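Local coordinates for arginine--tRNA ligase (Campylobacter jejuni, PDB 3FNR), which joins L-arginine to tRNA(Arg) at the expense of ATP, releasing AMP and diphosphate, as a monomeric class I aminoacyl-tRNA synthetase, at residues Ser181-Gly187 / Glu258-Phe262; Tyr219-Ile224 / Tyr249-Met253; Tyr339-Ala343 / Ala407-His411; Tyr402-Leu406 / Val435-Ile439. The protein carries 1 engineered substitution. All coordinates share one frame. Residues are numbered along the deposited sequence.

Contact 1: Ser181-Gly187 / Glu258-Phe262; sequences SLKEHKG and EFLGF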
# COMPACT_ATOMS: atom_id res chain seq x y z
N SER A 181 -31.58 6.78 -8.72
CA SER A 181 -31.10 5.60 -9.44
C SER A 181 -31.47 4.32 -8.70
O SER A 181 -31.89 3.34 -9.32
CB SER A 181 -29.59 5.68 -9.67
OG SER A 181 -29.09 4.53 -10.33
N LEU A 182 -31.35 4.35 -7.38
CA LEU A 182 -31.81 3.26 -6.51
C LEU A 182 -33.30 2.97 -6.66
O LEU A 182 -33.71 1.80 -6.65
CB LEU A 182 -31.50 3.60 -5.05
CG LEU A 182 -30.41 2.96 -4.18
CD1 LEU A 182 -29.33 2.19 -4.93
CD2 LEU A 182 -29.79 4.01 -3.27
N LYS A 183 -34.12 4.01 -6.78
CA LYS A 183 -35.57 3.83 -6.96
C LYS A 183 -35.90 3.27 -8.34
O LYS A 183 -36.79 2.43 -8.47
CB LYS A 183 -36.35 5.12 -6.71
CG LYS A 183 -37.80 4.86 -6.33
CD LYS A 183 -38.71 6.02 -6.69
CE LYS A 183 -40.18 5.58 -6.73
NZ LYS A 183 -40.69 5.16 -5.39
N GLU A 184 -35.16 3.71 -9.36
CA GLU A 184 -35.31 3.21 -10.73
C GLU A 184 -35.04 1.70 -10.86
O GLU A 184 -35.44 1.08 -11.85
CB GLU A 184 -34.44 4.02 -11.70
CG GLU A 184 -35.01 5.41 -12.01
CD GLU A 184 -33.99 6.38 -12.61
OE1 GLU A 184 -34.17 7.62 -12.43
OE2 GLU A 184 -33.02 5.92 -13.26
N HIS A 185 -34.37 1.12 -9.86
CA HIS A 185 -34.10 -0.32 -9.77
C HIS A 185 -34.84 -0.97 -8.61
O HIS A 185 -34.58 -2.13 -8.26
CB HIS A 185 -32.59 -0.58 -9.63
CG HIS A 185 -31.79 -0.12 -10.80
ND1 HIS A 185 -31.25 1.15 -10.88
CD2 HIS A 185 -31.44 -0.76 -11.94
CE1 HIS A 185 -30.60 1.27 -12.03
NE2 HIS A 185 -30.70 0.13 -12.69
N LYS A 186 -35.77 -0.20 -8.02
CA LYS A 186 -36.64 -0.62 -6.91
C LYS A 186 -35.86 -1.01 -5.65
O LYS A 186 -36.25 -1.93 -4.92
CB LYS A 186 -37.61 -1.74 -7.34
CG LYS A 186 -38.55 -1.37 -8.47
CD LYS A 186 -39.26 -2.61 -8.99
CE LYS A 186 -40.31 -2.29 -10.05
NZ LYS A 186 -41.04 -3.52 -10.49
N GLY A 187 -34.77 -0.29 -5.40
CA GLY A 187 -33.87 -0.62 -4.32
C GLY A 187 -34.14 0.07 -3.01
O GLY A 187 -33.52 -0.25 -2.00
N GLU A 258 -25.72 -3.51 -7.28
CA GLU A 258 -26.70 -4.19 -8.13
C GLU A 258 -27.93 -3.32 -8.33
O GLU A 258 -28.49 -3.26 -9.43
CB GLU A 258 -27.10 -5.55 -7.54
CG GLU A 258 -26.00 -6.63 -7.58
CD GLU A 258 -25.66 -7.13 -8.98
OE1 GLU A 258 -24.53 -7.64 -9.16
OE2 GLU A 258 -26.50 -7.02 -9.90
N PHE A 259 -28.33 -2.61 -7.27
CA PHE A 259 -29.46 -1.69 -7.31
C PHE A 259 -29.12 -0.34 -7.98
O PHE A 259 -29.91 0.59 -7.94
CB PHE A 259 -29.99 -1.42 -5.90
CG PHE A 259 -30.95 -2.47 -5.38
CD1 PHE A 259 -32.00 -2.94 -6.17
CD2 PHE A 259 -30.83 -2.93 -4.08
CE1 PHE A 259 -32.90 -3.88 -5.67
CE2 PHE A 259 -31.71 -3.87 -3.57
CZ PHE A 259 -32.75 -4.35 -4.37
N LEU A 260 -27.93 -0.25 -8.57
CA LEU A 260 -27.54 0.94 -9.33
C LEU A 260 -27.26 0.56 -10.78
O LEU A 260 -26.80 1.38 -11.58
CB LEU A 260 -26.33 1.63 -8.70
CG LEU A 260 -26.53 2.38 -7.37
CD1 LEU A 260 -25.20 2.71 -6.73
CD2 LEU A 260 -27.31 3.67 -7.58
N GLY A 261 -27.55 -0.70 -11.11
CA GLY A 261 -27.41 -1.18 -12.48
C GLY A 261 -26.05 -1.78 -12.76
O GLY A 261 -25.78 -2.23 -13.87
N PHE A 262 -25.19 -1.79 -11.74
CA PHE A 262 -23.83 -2.32 -11.89
C PHE A 262 -23.79 -3.83 -11.65
O PHE A 262 -24.60 -4.38 -10.91
CB PHE A 262 -22.85 -1.64 -10.93
CG PHE A 262 -22.77 -0.14 -11.08
CD1 PHE A 262 -23.05 0.70 -10.00
CD2 PHE A 262 -22.41 0.44 -12.30
CE1 PHE A 262 -22.97 2.08 -10.13
CE2 PHE A 262 -22.34 1.82 -12.44
CZ PHE A 262 -22.63 2.64 -11.35
O HOH W 1 -26.50 4.15 -11.44
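Phe259, His185 and Leu260 carry most of this contact, where two helix ends meet. The Phe259 ring lies flat against the backbone at Gly187: Gly187 CA sits 3.5 Å from the ring centroid, almost on the ring normal, a CH-pi contact. A CB on Gly187 would run into the ring, so the absence of a side chain lets the two come this close. His185 points at the other segment, and one face of its imidazole lies over the Leu260-Gly261 peptide, with CE1 3.6 Å from Leu260 C. Its ND1 is already committed, donating to Ser181 O (2.8 Å) within its own segment. Leu260 CD2 reaches Leu182 CD1 at 3.6 Å, while a water joins Leu260 O and Ser181 OG, 2.8 Å from each. Both segments turn here in the same manner: Lys186 and Gly261, each with positive phi, are the C-prime residues of two Schellman motifs, which end helices 175-184 and 250-258 within the catalytic domain.

Contact 2: Tyr219-Ile224 / Tyr249-Met253; sequences YLAADI and YIPRM. With SO4 (sulfate ion), chain C.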
# COMPACT_ATOMS: atom_id res chain seq x y z
N TYR A 219 -23.82 6.88 7.02
CA TYR A 219 -22.49 6.53 6.50
C TYR A 219 -22.61 5.61 5.30
O TYR A 219 -21.85 5.74 4.34
CB TYR A 219 -21.61 5.87 7.58
CG TYR A 219 -21.30 6.74 8.77
CD1 TYR A 219 -21.71 6.37 10.05
CD2 TYR A 219 -20.59 7.94 8.63
CE1 TYR A 219 -21.44 7.17 11.17
CE2 TYR A 219 -20.31 8.75 9.73
CZ TYR A 219 -20.73 8.36 11.00
OH TYR A 219 -20.45 9.15 12.10
N LEU A 220 -23.57 4.69 5.34
CA LEU A 220 -23.81 3.78 4.22
C LEU A 220 -24.21 4.56 2.97
O LEU A 220 -23.67 4.31 1.89
CB LEU A 220 -24.89 2.75 4.56
CG LEU A 220 -25.16 1.70 3.49
CD1 LEU A 220 -23.96 0.81 3.30
CD2 LEU A 220 -26.35 0.88 3.85
N ALA A 221 -25.12 5.52 3.14
CA ALA A 221 -25.57 6.39 2.05
C ALA A 221 -24.38 7.08 1.38
O ALA A 221 -24.24 7.02 0.16
CB ALA A 221 -26.57 7.43 2.55
N ALA A 222 -23.54 7.71 2.19
CA ALA A 222 -22.31 8.38 1.74
C ALA A 222 -21.41 7.42 0.97
O ALA A 222 -20.84 7.79 -0.06
CB ALA A 222 -21.57 8.96 2.95
N ASP A 223 -21.30 6.19 1.47
CA ASP A 223 -20.46 5.16 0.86
C ASP A 223 -21.00 4.72 -0.50
O ASP A 223 -20.24 4.57 -1.46
CB ASP A 223 -20.31 3.97 1.81
CG ASP A 223 -18.98 3.24 1.65
OD1 ASP A 223 -18.10 3.72 0.90
OD2 ASP A 223 -18.82 2.17 2.28
N ILE A 224 -22.32 4.53 -0.57
CA ILE A 224 -23.01 4.19 -1.83
C ILE A 224 -22.83 5.27 -2.92
O ILE A 224 -22.46 4.95 -4.06
CB ILE A 224 -24.51 3.92 -1.59
CG1 ILE A 224 -24.68 2.69 -0.69
CG2 ILE A 224 -25.21 3.68 -2.92
CD1 ILE A 224 -26.09 2.39 -0.36
N TYR A 249 -19.62 -6.25 5.92
CA TYR A 249 -20.07 -5.06 5.22
C TYR A 249 -20.09 -5.28 3.70
O TYR A 249 -20.69 -4.50 2.97
CB TYR A 249 -19.12 -3.92 5.57
CG TYR A 249 -19.61 -2.52 5.28
CD1 TYR A 249 -19.19 -1.84 4.14
CD2 TYR A 249 -20.44 -1.85 6.18
CE1 TYR A 249 -19.61 -0.54 3.88
CE2 TYR A 249 -20.87 -0.54 5.93
CZ TYR A 249 -20.44 0.10 4.77
OH TYR A 249 -20.85 1.39 4.51
N ILE A 250 -19.44 -6.34 3.23
CA ILE A 250 -19.39 -6.65 1.80
C ILE A 250 -20.78 -6.84 1.14
O ILE A 250 -21.06 -6.16 0.15
CB ILE A 250 -18.40 -7.82 1.44
CG1 ILE A 250 -16.98 -7.49 1.92
CG2 ILE A 250 -18.37 -8.08 -0.06
CD1 ILE A 250 -15.96 -8.61 1.70
N PRO A 251 -21.66 -7.72 1.69
CA PRO A 251 -22.92 -7.97 0.99
C PRO A 251 -23.82 -6.74 0.77
O PRO A 251 -24.45 -6.65 -0.28
CB PRO A 251 -23.64 -8.97 1.91
CG PRO A 251 -22.55 -9.64 2.64
CD PRO A 251 -21.58 -8.53 2.92
N ARG A 252 -23.85 -5.81 1.72
CA ARG A 252 -24.68 -4.60 1.58
C ARG A 252 -24.14 -3.63 0.52
O ARG A 252 -24.91 -2.88 -0.08
CB ARG A 252 -24.88 -3.87 2.92
CG ARG A 252 -23.69 -3.07 3.42
CD ARG A 252 -23.85 -2.66 4.87
NE ARG A 252 -23.65 -3.81 5.75
CZ ARG A 252 -23.53 -3.74 7.06
NH1 ARG A 252 -23.34 -4.86 7.76
NH2 ARG A 252 -23.60 -2.58 7.69
N MET A 253 -22.84 -3.67 0.27
CA MET A 253 -22.25 -2.82 -0.74
C MET A 253 -22.47 -3.41 -2.13
O MET A 253 -22.79 -2.69 -3.07
CB MET A 253 -20.78 -2.52 -0.43
CG MET A 253 -20.17 -1.31 -1.18
SD MET A 253 -20.97 0.33 -0.99
CE MET A 253 -21.44 0.25 0.70
S SO4 C . -25.22 6.68 10.71
O1 SO4 C . -24.70 7.79 9.93
O2 SO4 C . -24.61 6.73 12.04
O3 SO4 C . -26.67 6.80 10.84
O4 SO4 C . -24.88 5.41 10.08
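Two helices of the class I catalytic domain meet here: the first turns of helix 219-231 face the start of helix 250-258, the latter lying between parallel strands 237-243 and 267-279 along the chain in the Rossmann-like core. Side chains make the contact, since even the nearest CA atoms, those of Ile224 and Met253, are 7.1 Å apart. Leu220, with chi1 t and chi2 p, starts sideways but swings its CD1 into the gap, where it touches three residues: Tyr249 OH at 3.4 Å, Arg252 CD at 3.8 Å and Met253 CE at 3.7 Å. Met253 follows t, p, p, and this folded conformation brings its CE back toward helix 219-231, 4.3 Å from Ile224 CG1 and 3.6 Å from Asp223 OD2. Arg252 takes chi1 p, laying its aliphatic part beside Leu220, while its NH1 makes a weak hydrogen bond to Gly248 O. Ile210 of strand 208-211 also packs against Leu220. A sulfate, probably from the crystallisation liquor, accepts a hydrogen bond from Tyr219 N to its O1 (3.2 Å). Asp223 and Tyr249 both have chi1 t and point at one another, so that carboxylate and phenol come together at the ring edge, with Asp223 OD2 3.1 Å from Tyr249 OH.

Contact 3: Tyr339-Ala343 / Ala407-His411; sequences YINYA and AANFH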
# COMPACT_ATOMS: atom_id res chain seq x y z
N TYR A 339 19.90 -9.82 3.26
CA TYR A 339 20.37 -10.97 2.53
C TYR A 339 20.18 -10.80 1.02
O TYR A 339 21.10 -11.11 0.25
CB TYR A 339 19.64 -12.21 3.05
CG TYR A 339 20.30 -13.53 2.70
CD1 TYR A 339 19.61 -14.51 2.00
CD2 TYR A 339 21.62 -13.81 3.09
CE1 TYR A 339 20.20 -15.73 1.67
CE2 TYR A 339 22.23 -15.03 2.77
CZ TYR A 339 21.50 -15.98 2.06
OH TYR A 339 22.06 -17.20 1.74
N ILE A 340 19.03 -10.27 0.63
CA ILE A 340 18.74 -10.01 -0.78
C ILE A 340 19.62 -8.88 -1.29
O ILE A 340 20.25 -9.02 -2.34
CB ILE A 340 17.23 -9.74 -1.04
CG1 ILE A 340 16.40 -10.99 -0.70
CG2 ILE A 340 17.00 -9.37 -2.50
CD1 ILE A 340 14.93 -10.71 -0.39
N ASN A 341 19.70 -7.78 -0.54
CA ASN A 341 20.61 -6.67 -0.87
C ASN A 341 22.07 -7.11 -0.94
O ASN A 341 22.83 -6.63 -1.80
CB ASN A 341 20.48 -5.51 0.13
CG ASN A 341 19.53 -4.41 -0.32
OD1 ASN A 341 19.39 -4.13 -1.52
ND2 ASN A 341 18.88 -3.76 0.64
N TYR A 342 22.46 -8.00 -0.04
CA TYR A 342 23.82 -8.54 -0.01
C TYR A 342 24.17 -9.27 -1.30
O TYR A 342 25.27 -9.12 -1.81
CB TYR A 342 24.04 -9.44 1.22
CG TYR A 342 25.50 -9.79 1.45
CD1 TYR A 342 26.51 -8.84 1.27
CD2 TYR A 342 25.87 -11.08 1.85
CE1 TYR A 342 27.84 -9.17 1.47
CE2 TYR A 342 27.21 -11.41 2.05
CZ TYR A 342 28.18 -10.45 1.86
OH TYR A 342 29.51 -10.76 2.05
N ALA A 343 23.21 -10.03 -1.85
CA ALA A 343 23.37 -10.69 -3.14
C ALA A 343 23.68 -9.67 -4.24
O ALA A 343 24.65 -9.84 -4.99
CB ALA A 343 22.13 -11.48 -3.48
N ALA A 407 18.11 -15.03 -3.93
CA ALA A 407 19.27 -14.58 -3.16
C ALA A 407 20.01 -15.78 -2.56
O ALA A 407 21.23 -15.84 -2.61
CB ALA A 407 18.87 -13.62 -2.07
N ALA A 408 19.24 -16.73 -2.01
CA ALA A 408 19.80 -17.94 -1.41
C ALA A 408 20.62 -18.71 -2.44
O ALA A 408 21.78 -19.05 -2.19
CB ALA A 408 18.68 -18.82 -0.86
N ASN A 409 20.02 -18.96 -3.61
CA ASN A 409 20.66 -19.69 -4.69
C ASN A 409 21.86 -18.96 -5.27
O ASN A 409 22.87 -19.60 -5.55
CB ASN A 409 19.65 -20.02 -5.78
CG ASN A 409 18.61 -20.98 -5.30
OD1 ASN A 409 18.88 -21.86 -4.49
ND2 ASN A 409 17.39 -20.82 -5.79
N PHE A 410 21.77 -17.64 -5.42
CA PHE A 410 22.94 -16.86 -5.84
C PHE A 410 24.09 -17.01 -4.86
O PHE A 410 25.20 -17.34 -5.27
CB PHE A 410 22.65 -15.36 -6.00
CG PHE A 410 23.91 -14.54 -6.11
CD1 PHE A 410 24.64 -14.54 -7.28
CD2 PHE A 410 24.38 -13.81 -5.02
CE1 PHE A 410 25.83 -13.81 -7.38
CE2 PHE A 410 25.56 -13.08 -5.11
CZ PHE A 410 26.29 -13.08 -6.28
N HIS A 411 23.83 -16.72 -3.59
CA HIS A 411 24.85 -16.76 -2.55
C HIS A 411 25.57 -18.09 -2.56
O HIS A 411 26.80 -18.12 -2.58
CB HIS A 411 24.25 -16.48 -1.17
CG HIS A 411 23.99 -15.02 -0.90
ND1 HIS A 411 24.98 -14.07 -0.96
CD2 HIS A 411 22.86 -14.36 -0.55
CE1 HIS A 411 24.48 -12.89 -0.66
NE2 HIS A 411 23.19 -13.04 -0.42
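In the helical DALR anticodon-binding domain, helices 336-353 and 398-416 cross at 45° between these segments, with their axes 9.2 Å apart. Small residues allow the approach. Ala407 CB points across and lies 3.8 Å from Ile340 CA and 4.1 Å from Ala343 CB; the CA atoms of Ile340 and Ala407 are only 5.2 Å apart. Apolar contacts continue along the seam, where Phe410 CD2 packs 3.6 Å from Ala343 CB and the Phe410 ring also meets Phe432 edge-to-face. Helix 425-445 closes the same core, with Ile439 against Ile340 and Ala343.

The aromatic contacts gather around His411, which forms a cluster with Tyr339 and Tyr342. Its CD2 sits over a face of the Tyr339 ring, the two centroids 4.4 Å apart with planes inclined at 34°. The Tyr342 ring is slid aside and barely overlaps the imidazole, at 5.3 Å between centroids.

Polar contact also falls to His411, whose ring has a partner at each nitrogen. ND1 is hydrogen-bonded to Arg346 NH2, and NE2 donates across the interface to Tyr339 O at 2.9 Å and 170°. Tyr339 O also accepts the helical bond from Ala343 N, at 3.2 Å.

Contact 4: Tyr402-Leu406 / Val435-Ile439; sequences YLKNL and VALSI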
# COMPACT_ATOMS: atom_id res chain seq x y z
N TYR A 402 10.11 -15.11 -4.22
CA TYR A 402 10.98 -15.27 -5.39
C TYR A 402 12.37 -14.76 -5.05
O TYR A 402 13.37 -15.41 -5.34
CB TYR A 402 10.40 -14.49 -6.59
CG TYR A 402 11.37 -14.34 -7.76
CD1 TYR A 402 11.53 -15.36 -8.69
CD2 TYR A 402 12.13 -13.18 -7.91
CE1 TYR A 402 12.43 -15.23 -9.76
CE2 TYR A 402 13.03 -13.04 -8.96
CZ TYR A 402 13.18 -14.07 -9.88
OH TYR A 402 14.07 -13.91 -10.92
N LEU A 403 12.40 -13.57 -4.45
CA LEU A 403 13.62 -12.85 -4.17
C LEU A 403 14.46 -13.56 -3.12
O LEU A 403 15.68 -13.64 -3.25
CB LEU A 403 13.25 -11.46 -3.70
CG LEU A 403 13.78 -10.23 -4.44
CD1 LEU A 403 14.10 -10.50 -5.91
CD2 LEU A 403 12.76 -9.13 -4.29
N LYS A 404 13.79 -14.06 -2.08
CA LYS A 404 14.40 -14.88 -1.04
C LYS A 404 15.14 -16.07 -1.62
O LYS A 404 16.32 -16.29 -1.32
CB LYS A 404 13.33 -15.41 -0.08
CG LYS A 404 13.28 -14.73 1.26
CD LYS A 404 12.51 -15.58 2.28
CE LYS A 404 11.06 -15.83 1.85
NZ LYS A 404 10.29 -16.61 2.86
N ASN A 405 14.44 -16.84 -2.45
CA ASN A 405 15.01 -18.02 -3.06
C ASN A 405 16.12 -17.69 -4.05
O ASN A 405 17.13 -18.39 -4.10
CB ASN A 405 13.92 -18.85 -3.73
CG ASN A 405 12.91 -19.40 -2.73
OD1 ASN A 405 13.26 -19.79 -1.61
ND2 ASN A 405 11.65 -19.44 -3.14
N LEU A 406 15.95 -16.61 -4.81
CA LEU A 406 16.97 -16.18 -5.76
C LEU A 406 18.25 -15.73 -5.06
O LEU A 406 19.36 -16.00 -5.55
CB LEU A 406 16.43 -15.06 -6.65
CG LEU A 406 17.32 -14.43 -7.72
CD1 LEU A 406 17.74 -15.45 -8.78
CD2 LEU A 406 16.59 -13.29 -8.37
N VAL A 435 21.16 -11.72 -12.59
CA VAL A 435 20.66 -11.90 -11.21
C VAL A 435 20.49 -10.53 -10.52
O VAL A 435 19.46 -10.27 -9.91
CB VAL A 435 21.59 -12.82 -10.38
CG1 VAL A 435 21.09 -12.97 -8.94
CG2 VAL A 435 21.71 -14.20 -11.04
N ALA A 436 21.49 -9.67 -10.66
CA ALA A 436 21.42 -8.31 -10.13
C ALA A 436 20.21 -7.56 -10.70
O ALA A 436 19.56 -6.80 -9.98
CB ALA A 436 22.71 -7.56 -10.42
N LEU A 437 19.91 -7.79 -11.98
CA LEU A 437 18.82 -7.12 -12.66
C LEU A 437 17.44 -7.56 -12.16
O LEU A 437 16.56 -6.73 -11.97
CB LEU A 437 18.93 -7.29 -14.18
CG LEU A 437 17.85 -6.67 -15.08
CD1 LEU A 437 17.76 -5.15 -14.92
CD2 LEU A 437 18.06 -7.07 -16.53
N SER A 438 17.28 -8.87 -11.94
CA SER A 438 16.06 -9.42 -11.35
C SER A 438 15.83 -8.93 -9.93
O SER A 438 14.69 -8.64 -9.55
CB SER A 438 16.09 -10.94 -11.38
OG SER A 438 16.10 -11.40 -12.72
N ILE A 439 16.90 -8.83 -9.15
CA ILE A 439 16.80 -8.35 -7.77
C ILE A 439 16.32 -6.90 -7.77
O ILE A 439 15.32 -6.57 -7.11
CB ILE A 439 18.14 -8.53 -7.00
CG1 ILE A 439 18.35 -10.01 -6.66
CG2 ILE A 439 18.18 -7.70 -5.72
CD1 ILE A 439 19.71 -10.35 -6.11
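Leu406 reaches from helix 398-416 onto the face of helix 425-445, its CD1 4.2 Å from Val435 CG1 and its CD2 3.9 Å from Ser438 CB and 4.1 Å from Ile439 CG1. One turn earlier, Leu403 bends its CD1 to within 3.9 Å of Ile439 CA. The helices run nearly antiparallel, at 154°, so Leu403 lies beside Ile439 and Leu406 beside Val435. Their axes stay 10.9 Å apart, leaving room for branched side chains in this layer of the DALR anticodon-binding domain. Tyr402 meets Ser438 with its ring edge, OH 3.6 Å from Ser438 CB. Both hydroxyls turn to helix 371-381 for their hydrogen bonds: Tyr402 OH to Glu379 O and Ser438 OG to Ala380 O. Ile340 and Ala343 of helix 336-353 add to the apolar surroundings. With the polar groups satisfied by a third helix, the two segments hold to each other through van der Waals contact and the burial of hydrocarbon alone.

The four contacts form two pairs on opposite sides of the chain's centre. Contacts 1 and 2 belong to the catalytic domain, their centres 14 Å apart; both use helix 250-258 or the turn that ends it, and contact 2 is nested inside the loop closed by contact 1. They touch where Leu260 CD1 meets Ile224 CG2 at 3.9 Å. Contacts 3 and 4, later in the chain, lie 7 Å apart between centres, share helix 398-416, interleave in sequence and touch through Ile340, Ala343 and Ile439, so that helices 336-353, 398-416 and 425-445 pack as one core. Between the pairs the centres are 42 to 55 Å apart, consistent with separate domains for aminoacylation and anticodon recognition.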